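Local coordinates for protein carboxylesterase (Est-2) (Archaeoglobus fulgidus, PDB 5FRD) that probably hydrolyses carboxylic esters as a thermophilic member of the alpha/beta hydrolase family, and binds coenzyme A close to its active site, at residues A[95-100]-A[175-180]; A[186-191]-A[213-218]. All coordinates share one frame; numbering follows the deposited sequence. Where two conformers were deposited one is given.

Contact 1. Residues A[95-100]-A[175-180]. With COA (coenzyme A), chain C.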
ATOM      1  N   ALA A  95       4.712   2.360   4.529  1.00 13.14           N
ATOM      2  CA  ALA A  95       5.907   1.553   4.359  1.00 13.59           C
ATOM      3  C   ALA A  95       7.196   2.361   4.472  1.00 15.16           C
ATOM      4  O   ALA A  95       8.157   1.881   5.078  1.00 15.96           O
ATOM      5  CB  ALA A  95       5.865   0.816   3.021  1.00 14.27           C
ATOM      6  N   GLN A  96       7.236   3.542   3.866  1.00 14.15           N
ATOM      7  CA  GLN A  96       8.421   4.375   3.937  1.00 14.62           C
ATOM      8  C   GLN A  96       8.678   4.796   5.387  1.00 17.46           C
ATOM      9  O   GLN A  96       9.834   4.686   5.844  1.00 18.39           O
ATOM     10  CB  GLN A  96       8.263   5.607   3.056  1.00 16.00           C
ATOM     11  CG  GLN A  96       8.280   5.292   1.577  1.00 15.85           C
ATOM     12  CD  GLN A  96       7.867   6.477   0.757  1.00 16.03           C
ATOM     13  OE1 GLN A  96       8.648   7.404   0.566  1.00 17.12           O
ATOM     14  NE2 GLN A  96       6.622   6.496   0.302  1.00 15.70           N
ATOM     15  N   LYS A  97       7.651   5.241   6.112  1.00 16.19           N
ATOM     16  CA  LYS A  97       7.815   5.619   7.512  0.70 15.02           C
ATOM     17  C   LYS A  97       8.191   4.423   8.374  1.00 17.84           C
ATOM     18  O   LYS A  97       9.009   4.553   9.317  1.00 19.40           O
ATOM     19  CB  LYS A  97       6.606   6.355   8.053  0.70 16.09           C
ATOM     20  CG  LYS A  97       6.351   7.700   7.406  0.70 20.34           C
ATOM     21  CD  LYS A  97       7.387   8.770   7.728  0.70 36.77           C
ATOM     22  CE  LYS A  97       6.781  10.162   7.671  0.70 45.68           C
ATOM     23  NZ  LYS A  97       7.599  11.104   8.478  0.70 36.49           N
ATOM     24  N   LEU A  98       7.644   3.251   8.078  1.00 15.64           N
ATOM     25  CA  LEU A  98       8.003   2.034   8.771  1.00 16.43           C
ATOM     26  C   LEU A  98       9.495   1.731   8.607  1.00 17.95           C
ATOM     27  O   LEU A  98      10.181   1.387   9.585  1.00 17.76           O
ATOM     28  CB  LEU A  98       7.128   0.873   8.287  1.00 15.67           C
ATOM     29  CG  LEU A  98       7.308  -0.499   8.914  1.00 18.21           C
ATOM     30  CD1 LEU A  98       6.050  -1.349   8.729  1.00 20.50           C
ATOM     31  CD2 LEU A  98       8.502  -1.237   8.349  1.00 22.25           C
ATOM     32  N   TYR A  99       9.998   1.823   7.380  1.00 17.24           N
ATOM     33  CA  TYR A  99      11.411   1.591   7.115  1.00 19.93           C
ATOM     34  C   TYR A  99      12.265   2.597   7.876  1.00 20.08           C
ATOM     35  O   TYR A  99      13.283   2.219   8.461  1.00 21.54           O
ATOM     36  CB  TYR A  99      11.720   1.625   5.607  1.00 19.69           C
ATOM     37  CG  TYR A  99      13.208   1.529   5.361  1.00 19.17           C
ATOM     38  CD1 TYR A  99      13.867   0.334   5.511  1.00 20.56           C
ATOM     39  CD2 TYR A  99      13.942   2.651   5.064  1.00 20.15           C
ATOM     40  CE1 TYR A  99      15.244   0.237   5.345  1.00 21.10           C
ATOM     41  CE2 TYR A  99      15.309   2.573   4.885  1.00 19.46           C
ATOM     42  CZ  TYR A  99      15.937   1.363   5.000  1.00 20.32           C
ATOM     43  OH  TYR A  99      17.314   1.324   4.806  1.00 23.01           O
ATOM     44  N   LEU A 100      11.890   3.861   7.878  1.00 19.74           N
ATOM     45  CA  LEU A 100      12.693   4.881   8.565  0.60 19.85           C
ATOM     46  C   LEU A 100      12.755   4.711  10.079  1.00 26.40           C
ATOM     47  O   LEU A 100      13.808   4.979  10.683  1.00 28.92           O
ATOM     48  CB  LEU A 100      12.245   6.274   8.158  0.60 23.36           C
ATOM     49  CG  LEU A 100      12.491   6.508   6.657  0.60 23.86           C
ATOM     50  CD1 LEU A 100      11.746   7.749   6.205  0.60 25.76           C
ATOM     51  CD2 LEU A 100      13.978   6.572   6.281  0.60 22.35           C
ATOM     52  N   PHE A 175       1.590  14.191   3.822  1.00 17.84           N
ATOM     53  CA  PHE A 175       2.774  13.376   3.767  1.00 17.23           C
ATOM     54  C   PHE A 175       3.779  13.946   2.762  1.00 17.21           C
ATOM     55  O   PHE A 175       3.461  14.153   1.593  1.00 18.58           O
ATOM     56  CB  PHE A 175       2.379  11.937   3.366  1.00 17.34           C
ATOM     57  CG  PHE A 175       3.550  11.031   3.153  1.00 15.01           C
ATOM     58  CD1 PHE A 175       4.243  10.500   4.233  1.00 15.87           C
ATOM     59  CD2 PHE A 175       3.960  10.712   1.867  1.00 16.44           C
ATOM     60  CE1 PHE A 175       5.319   9.685   4.027  1.00 16.10           C
ATOM     61  CE2 PHE A 175       5.038   9.884   1.663  1.00 14.96           C
ATOM     62  CZ  PHE A 175       5.709   9.371   2.739  1.00 17.63           C
ATOM     63  N   ASP A 176       5.007  14.174   3.223  1.00 19.16           N
ATOM     64  CA  ASP A 176       6.031  14.802   2.387  1.00 20.60           C
ATOM     65  C   ASP A 176       7.432  14.443   2.866  1.00 22.10           C
ATOM     66  O   ASP A 176       7.909  14.980   3.880  1.00 26.64           O
ATOM     67  CB  ASP A 176       5.843  16.328   2.389  1.00 22.21           C
ATOM     68  CG  ASP A 176       6.846  17.042   1.504  1.00 30.39           C
ATOM     69  OD1 ASP A 176       7.405  16.420   0.572  1.00 23.97           O
ATOM     70  OD2 ASP A 176       7.103  18.233   1.760  1.00 42.76           O
ATOM     71  N   LEU A 177       8.087  13.559   2.114  1.00 17.66           N
ATOM     72  CA  LEU A 177       9.481  13.224   2.298  1.00 19.62           C
ATOM     73  C   LEU A 177      10.322  13.667   1.089  1.00 19.73           C
ATOM     74  O   LEU A 177      11.482  13.277   0.987  1.00 21.59           O
ATOM     75  CB  LEU A 177       9.620  11.720   2.476  1.00 20.07           C
ATOM     76  CG  LEU A 177       9.009  11.088   3.718  1.00 20.24           C
ATOM     77  CD1 LEU A 177       9.194   9.584   3.711  1.00 21.10           C
ATOM     78  CD2 LEU A 177       9.603  11.670   4.998  1.00 28.60           C
ATOM     79  N   LEU A 178       9.769  14.472   0.197  1.00 19.64           N
ATOM     80  CA  LEU A 178      10.384  14.675  -1.126  1.00 19.68           C
ATOM     81  C   LEU A 178      11.804  15.284  -1.006  1.00 20.11           C
ATOM     82  O   LEU A 178      12.749  14.765  -1.590  1.00 22.20           O
ATOM     83  CB  LEU A 178       9.467  15.543  -1.985  1.00 24.57           C
ATOM     84  CG  LEU A 178       9.782  15.696  -3.465  1.00 27.18           C
ATOM     85  CD1 LEU A 178       9.532  14.388  -4.182  1.00 32.74           C
ATOM     86  CD2 LEU A 178       8.925  16.809  -4.074  1.00 31.69           C
ATOM     87  N   GLU A 179      11.927  16.358  -0.258  1.00 21.77           N
ATOM     88  CA  GLU A 179      13.214  17.046  -0.144  0.60 22.72           C
ATOM     89  C   GLU A 179      14.242  16.193   0.572  1.00 25.69           C
ATOM     90  O   GLU A 179      15.409  16.245   0.236  1.00 26.15           O
ATOM     91  CB  GLU A 179      13.051  18.439   0.496  0.60 29.22           C
ATOM     92  CG  GLU A 179      12.359  19.431  -0.434  0.60 36.18           C
ATOM     93  CD  GLU A 179      13.131  19.688  -1.723  0.60 62.05           C
ATOM     94  OE1 GLU A 179      14.378  19.799  -1.666  0.60 60.30           O
ATOM     95  OE2 GLU A 179      12.487  19.763  -2.794  0.60 49.36           O
ATOM     96  N   ASP A 180      13.799  15.391   1.541  1.00 22.98           N
ATOM     97  CA  ASP A 180      14.698  14.488   2.248  1.00 25.40           C
ATOM     98  C   ASP A 180      15.302  13.437   1.320  1.00 28.03           C
ATOM     99  O   ASP A 180      16.456  13.065   1.468  1.00 26.17           O
ATOM    100  CB  ASP A 180      13.977  13.824   3.418  1.00 28.84           C
ATOM    101  CG  ASP A 180      13.621  14.799   4.544  1.00 43.72           C
ATOM    102  OD1 ASP A 180      14.142  15.927   4.601  1.00 50.30           O
ATOM    103  OD2 ASP A 180      12.809  14.414   5.405  1.00 72.11           O
TER
HETATM  104  N1A COA C1257       7.421  12.499  -6.698  1.00 20.45           N
HETATM  105  C2A COA C1257       8.124  13.316  -7.495  1.00 23.06           C
HETATM  106  N3A COA C1257       7.789  14.602  -7.655  1.00 27.31           N
HETATM  107  C4A COA C1257       6.735  15.131  -6.995  1.00 22.76           C
HETATM  108  C5A COA C1257       5.928  14.316  -6.111  1.00 20.79           C
HETATM  109  C6A COA C1257       6.344  12.930  -5.975  1.00 20.31           C
HETATM  110  N6A COA C1257       5.638  12.102  -5.177  1.00 18.08           N
HETATM  111  N7A COA C1257       4.935  15.064  -5.604  1.00 22.45           N
HETATM  112  C8A COA C1257       5.125  16.296  -6.111  1.00 29.53           C
HETATM  113  N9A COA C1257       6.190  16.317  -6.939  1.00 29.43           N
HETATM  114  C1B COA C1257       6.651  17.499  -7.693  1.00 31.94           C
HETATM  115  C2B COA C1257       5.650  17.772  -8.779  1.00 28.71           C
HETATM  116  O2B COA C1257       5.943  16.970  -9.923  1.00 35.12           O
HETATM  117  C3B COA C1257       5.802  19.273  -8.962  1.00 38.10           C
HETATM  118  O3B COA C1257       6.914  19.523  -9.820  1.00 50.13           O
HETATM  119  P3B COA C1257       6.863  20.624 -11.004  1.00 54.57           P
HETATM  120  O7A COA C1257       6.673  21.906 -10.219  1.00 66.89           O
HETATM  121  O8A COA C1257       5.688  20.190 -11.857  1.00 43.84           O
HETATM  122  O9A COA C1257       8.203  20.464 -11.688  1.00 65.70           O
HETATM  123  C4B COA C1257       6.111  19.774  -7.564  1.00 26.28           C
HETATM  124  O4B COA C1257       6.651  18.640  -6.858  1.00 29.39           O
HETATM  125  C5B COA C1257       4.911  20.328  -6.813  1.00 27.50           C
HETATM  126  O5B COA C1257       3.891  19.319  -6.743  1.00 25.67           O
HETATM  127  P1A COA C1257       2.911  19.207  -5.476  1.00 24.39           P
HETATM  128  O1A COA C1257       3.660  19.315  -4.213  1.00 23.99           O
HETATM  129  O2A COA C1257       2.119  17.921  -5.714  1.00 23.91           O
HETATM  130  O3A COA C1257       1.923  20.476  -5.491  1.00 27.30           O
HETATM  131  P2A COA C1257       1.026  21.071  -6.687  1.00 30.20           P
HETATM  132  O4A COA C1257       0.264  22.153  -5.972  1.00 35.35           O
HETATM  133  O5A COA C1257       1.874  21.316  -7.897  1.00 36.21           O
HETATM  134  O6A COA C1257       0.011  19.904  -7.164  1.00 28.66           O
HETATM  135  CBP COA C1257      -1.777  18.355  -7.096  1.00 21.99           C
HETATM  136  CCP COA C1257      -1.004  19.402  -6.305  1.00 29.29           C
HETATM  137  CDP COA C1257      -2.830  17.746  -6.173  1.00 25.76           C
HETATM  138  CEP COA C1257      -2.459  19.053  -8.289  1.00 28.13           C
HETATM  139  CAP COA C1257      -0.790  17.262  -7.581  1.00 26.55           C
HETATM  140  OAP COA C1257      -0.042  16.729  -6.458  1.00 24.69           O
HETATM  141  C9P COA C1257      -1.488  16.137  -8.312  1.00 24.63           C
HETATM  142  O9P COA C1257      -1.989  16.330  -9.400  1.00 25.62           O
HETATM  143  N8P COA C1257      -1.490  14.933  -7.711  1.00 24.01           N
HETATM  144  C7P COA C1257      -1.974  13.705  -8.348  1.00 22.35           C
HETATM  145  C6P COA C1257      -3.448  13.408  -8.091  1.00 22.24           C
HETATM  146  C5P COA C1257      -3.853  12.971  -6.697  1.00 22.76           C
HETATM  147  O5P COA C1257      -4.806  13.514  -6.122  1.00 21.01           O
HETATM  148  N4P COA C1257      -3.187  11.946  -6.161  1.00 21.12           N
HETATM  149  C3P COA C1257      -3.548  11.356  -4.892  1.00 24.81           C
HETATM  150  C2P COA C1257      -2.303  10.875  -4.184  1.00 23.39           C
HETATM  151  S1P COA C1257      -2.795  10.006  -2.679  1.00 24.44           S
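Gln96 and Leu177 mark the closest approach of the two backbones, their CA atoms 9.1 Å apart, where residues 95-100 of helix 90-101 face a turn leading into helix 178-182. Side chains alone bridge that gap. Leu177, at the N-cap position, points into it: its CD1 lies 3.9 Å from Gln96 OE1 and meets Leu100 CD1 tip to tip, while its CD2 lies 4.1 Å from Lys97 NZ, the two side chains crossing at a slant. Gln96 has CG beside its own backbone N (chi1 -70°) and an extended chain beyond, which carries the amide past Leu177 to Phe175. There NE2 stands 3.9 Å from Phe175 CZ, with the amide and ring planes 80° apart. Lys97, in the conformer described, brings CE to the ring edge, 4.0 Å from Phe175 CE1. Gln96 NE2 also donates to Gly92 O and Gly115 O, and OE1 pairs with the hydroxyl of Tyr181, so the buried amide is gripped at both ends. An alanine here would probably leave those two carbonyls and the tyrosine hydroxyl without their mate and open a gap beside Phe175 and Leu177. Asp176 OD1 accepts from Leu178 N at 3.1 Å, closing an Asx turn, and also forms a salt bridge with Arg117, which binds coenzyme A. The turn presents Leu178 to the adenine, with CD1 3.8 Å from C2A of coenzyme A. Helix 90-101 is backed by helix 65-79 and strand 106-112, while helix 205-214 touches Gln96 and Leu178 through Phe211 and Phe210.

Contact 2. Residues A[186-191]-A[213-218]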
ATOM      1  N   LEU A 186      17.710  11.083   3.364  1.00 33.16           N
ATOM      2  CA  LEU A 186      16.951   9.862   3.450  1.00 30.51           C
ATOM      3  C   LEU A 186      17.601   8.855   2.538  1.00 26.13           C
ATOM      4  O   LEU A 186      17.727   9.055   1.311  1.00 36.64           O
ATOM      5  CB  LEU A 186      15.538  10.116   2.975  1.00 33.10           C
ATOM      6  CG  LEU A 186      14.493   9.096   3.339  1.00 33.81           C
ATOM      7  CD1 LEU A 186      13.133   9.745   3.138  1.00 36.40           C
ATOM      8  CD2 LEU A 186      14.599   7.780   2.574  1.00 39.65           C
ATOM      9  N   LYS A 187      18.047   7.754   3.127  1.00 24.35           N
ATOM     10  CA  LYS A 187      18.722   6.721   2.358  1.00 23.74           C
ATOM     11  C   LYS A 187      17.934   5.460   2.537  1.00 26.21           C
ATOM     12  O   LYS A 187      17.647   5.102   3.676  1.00 33.65           O
ATOM     13  CB  LYS A 187      20.130   6.495   2.887  1.00 29.67           C
ATOM     14  CG  LYS A 187      21.004   7.714   2.739  1.00 38.47           C
ATOM     15  CD  LYS A 187      22.456   7.398   3.067  1.00 67.87           C
ATOM     16  CE  LYS A 187      23.235   8.662   3.407  1.00 91.47           C
ATOM     17  NZ  LYS A 187      23.077   9.744   2.395  1.00 92.98           N
ATOM     18  N   ILE A 188      17.575   4.797   1.432  1.00 22.45           N
ATOM     19  CA  ILE A 188      16.962   3.492   1.506  0.70 20.00           C
ATOM     20  C   ILE A 188      18.053   2.496   1.155  1.00 20.79           C
ATOM     21  O   ILE A 188      18.555   2.460   0.008  1.00 23.47           O
ATOM     22  CB  ILE A 188      15.777   3.352   0.546  0.70 20.75           C
ATOM     23  CG1 ILE A 188      14.757   4.469   0.821  0.70 28.28           C
ATOM     24  CG2 ILE A 188      15.179   1.951   0.637  0.70 21.22           C
ATOM     25  CD1 ILE A 188      13.989   4.337   2.104  0.70 25.44           C
ATOM     26  N   GLY A 189      18.431   1.684   2.140  0.50 20.77           N
ATOM     27  CA  GLY A 189      19.544   0.748   1.995  0.50 22.54           C
ATOM     28  C   GLY A 189      19.185  -0.672   1.594  0.50 20.70           C
ATOM     29  O   GLY A 189      20.059  -1.484   1.291  0.50 24.07           O
ATOM     30  N   VAL A 190      17.895  -0.984   1.570  1.00 19.48           N
ATOM     31  CA  VAL A 190      17.440  -2.336   1.251  1.00 17.91           C
ATOM     32  C   VAL A 190      17.032  -2.434  -0.211  1.00 15.90           C
ATOM     33  O   VAL A 190      16.726  -1.391  -0.826  1.00 18.33           O
ATOM     34  CB  VAL A 190      16.282  -2.812   2.165  1.00 17.40           C
ATOM     35  CG1 VAL A 190      16.749  -2.941   3.603  1.00 22.34           C
ATOM     36  CG2 VAL A 190      15.053  -1.931   2.066  1.00 20.38           C
ATOM     37  N   PRO A 191      16.986  -3.648  -0.755  1.00 16.90           N
ATOM     38  CA  PRO A 191      16.482  -3.805  -2.112  1.00 17.43           C
ATOM     39  C   PRO A 191      15.056  -3.285  -2.201  1.00 16.66           C
ATOM     40  O   PRO A 191      14.251  -3.492  -1.287  1.00 16.40           O
ATOM     41  CB  PRO A 191      16.543  -5.306  -2.358  1.00 18.50           C
ATOM     42  CG  PRO A 191      17.582  -5.792  -1.387  1.00 21.46           C
ATOM     43  CD  PRO A 191      17.417  -4.945  -0.190  1.00 17.22           C
ATOM     44  N   LYS A 213      15.305   6.775  -9.210  1.00 16.94           N
ATOM     45  CA  LYS A 213      16.500   7.630  -9.289  0.70 17.05           C
ATOM     46  C   LYS A 213      17.217   7.731  -7.952  1.00 20.03           C
ATOM     47  O   LYS A 213      18.444   7.789  -7.915  1.00 24.35           O
ATOM     48  CB  LYS A 213      16.121   9.018  -9.786  0.70 17.96           C
ATOM     49  CG  LYS A 213      15.900   9.050 -11.274  0.70 21.67           C
ATOM     50  CD  LYS A 213      15.801  10.445 -11.814  0.70 29.88           C
ATOM     51  CE  LYS A 213      14.770  11.293 -11.102  0.70 32.99           C
ATOM     52  NZ  LYS A 213      14.377  12.449 -11.962  0.70 28.32           N
ATOM     53  N   HIS A 214      16.460   7.763  -6.857  1.00 18.16           N
ATOM     54  CA  HIS A 214      17.018   8.081  -5.518  1.00 18.51           C
ATOM     55  C   HIS A 214      17.271   6.906  -4.622  1.00 20.32           C
ATOM     56  O   HIS A 214      17.753   7.097  -3.513  1.00 24.13           O
ATOM     57  CB  HIS A 214      16.149   9.114  -4.815  1.00 16.84           C
ATOM     58  CG  HIS A 214      16.230  10.446  -5.457  1.00 19.79           C
ATOM     59  ND1 HIS A 214      15.259  10.938  -6.296  1.00 25.65           N
ATOM     60  CD2 HIS A 214      17.235  11.354  -5.464  1.00 23.33           C
ATOM     61  CE1 HIS A 214      15.637  12.125  -6.745  1.00 26.57           C
ATOM     62  NE2 HIS A 214      16.825  12.401  -6.245  1.00 29.13           N
ATOM     63  N   ILE A 215      16.923   5.723  -5.077  1.00 19.91           N
ATOM     64  CA  ILE A 215      17.161   4.491  -4.337  0.75 18.30           C
ATOM     65  C   ILE A 215      18.157   3.627  -5.111  1.00 20.93           C
ATOM     66  O   ILE A 215      17.821   3.121  -6.184  1.00 20.78           O
ATOM     67  CB  ILE A 215      15.829   3.759  -4.034  0.75 18.76           C
ATOM     68  CG1 ILE A 215      14.890   4.671  -3.223  0.75 16.13           C
ATOM     69  CG2 ILE A 215      16.123   2.458  -3.292  0.75 17.50           C
ATOM     70  CD1 ILE A 215      13.472   4.125  -3.042  0.75 18.29           C
ATOM     71  N   PRO A 216      19.373   3.387  -4.550  1.00 21.42           N
ATOM     72  CA  PRO A 216      20.384   2.706  -5.362  1.00 24.33           C
ATOM     73  C   PRO A 216      20.040   1.312  -5.842  1.00 20.77           C
ATOM     74  O   PRO A 216      20.188   1.019  -7.027  1.00 22.98           O
ATOM     75  CB  PRO A 216      21.623   2.679  -4.461  1.00 24.14           C
ATOM     76  CG  PRO A 216      21.394   3.739  -3.465  1.00 35.63           C
ATOM     77  CD  PRO A 216      19.921   3.924  -3.298  1.00 25.93           C
ATOM     78  N   ASN A 217      19.546   0.456  -4.949  1.00 18.63           N
ATOM     79  CA  ASN A 217      19.205  -0.887  -5.316  1.00 17.96           C
ATOM     80  C   ASN A 217      17.704  -0.957  -5.548  1.00 22.86           C
ATOM     81  O   ASN A 217      16.987  -1.531  -4.734  1.00 24.34           O
ATOM     82  CB  ASN A 217      19.598  -1.902  -4.238  1.00 19.69           C
ATOM     83  CG  ASN A 217      19.457  -3.338  -4.706  1.00 26.39           C
ATOM     84  OD1 ASN A 217      18.985  -3.614  -5.822  1.00 30.51           O
ATOM     85  ND2 ASN A 217      19.851  -4.277  -3.852  1.00 26.71           N
ATOM     86  N   SER A 218      17.216  -0.274  -6.573  1.00 21.25           N
ATOM     87  CA  SER A 218      15.817  -0.354  -6.949  1.00 17.86           C
ATOM     88  C   SER A 218      15.667  -0.815  -8.364  1.00 16.44           C
ATOM     89  O   SER A 218      16.556  -0.536  -9.192  1.00 18.96           O
ATOM     90  CB  SER A 218      15.075   0.962  -6.719  1.00 20.01           C
ATOM     91  OG  SER A 218      15.596   2.000  -7.551  1.00 24.00           O
TER
HETATM   92  O   HOH W   1      17.289   6.708  -0.801  1.00 31.41           O
HETATM   93  O   HOH W   2      18.711   0.474  -1.941  1.00 22.37           O
HETATM   94  O   HOH W   3      20.629  -3.400  -0.954  1.00 35.47           O
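Ile188 and Ile215 bring the two segments to 5.9 Å between CA atoms, and Pro191 and Asn217 bring them to 5.1 Å; both backbones head in the same general direction, 186-191 as irregular loop and 213-218 as the last two residues of helix 205-214 running out into loop. At the buried end the two isoleucines meet branch to branch. In the conformers described, Ile188 CB rests 4.0 Å from Ile215 CG2, and Ile188 CG1 lies beside CG1 and CD1 of Ile215. The ring of Pro216 sits next in line, its CD against Ile188 O. These segments belong to a beta-alpha-beta crossover: residues 186-191 lead into strand 192-197, helix 205-214 returns along the sheet, and 213-218 delivers the chain to the adjacent parallel strand 218-223, the outermost on that side. Before the strands pair, water fills in for direct backbone bonds. One water accepts from Ile188 N and donates to Leu186 O and His214 O, the last at 2.8 Å; another accepts from Asn217 N and donates to the carbonyls of Ile188 and Val190. Further on the two backbones come into direct contact, with Pro191 CA 3.5 Å from Asn217 O in a CA-H...O contact (142° at the hydrogen). Asn217 holds CG anti to its backbone N (chi1 -170°), and its ND2 approaches Pro191 CG to 3.7 Å while donating to a third water bound to Gly189 O. The turn before the outer strand is closed by Ser218 OG, which donates to Ile215 O at 2.8 Å. Phe245 and Val249 of helix 235-249 cover Pro191.

Overall arrangement
Contact 1 closes before contact 2 opens, and the chain passes almost directly from 175-180 to 186-191: Asp180 O and Leu186 N are 3.0 Å apart, a probable hydrogen bond. Tyr99 ties the other half of contact 1 to the same loop, its OH 2.9 Å from Gly189 N, and the centres lie 12 Å apart. Their distance from the ligand differs. Leu178 of contact 1 lines the coenzyme A pocket, whereas the side chain of Ile215 in contact 2 stays about 11 Å from the cofactor. Helix 90-101 begins within a GxSxG pattern consistent with a nucleophile elbow, so contact 1 joins the helix that follows the probable nucleophile to a segment lining the coenzyme A pocket.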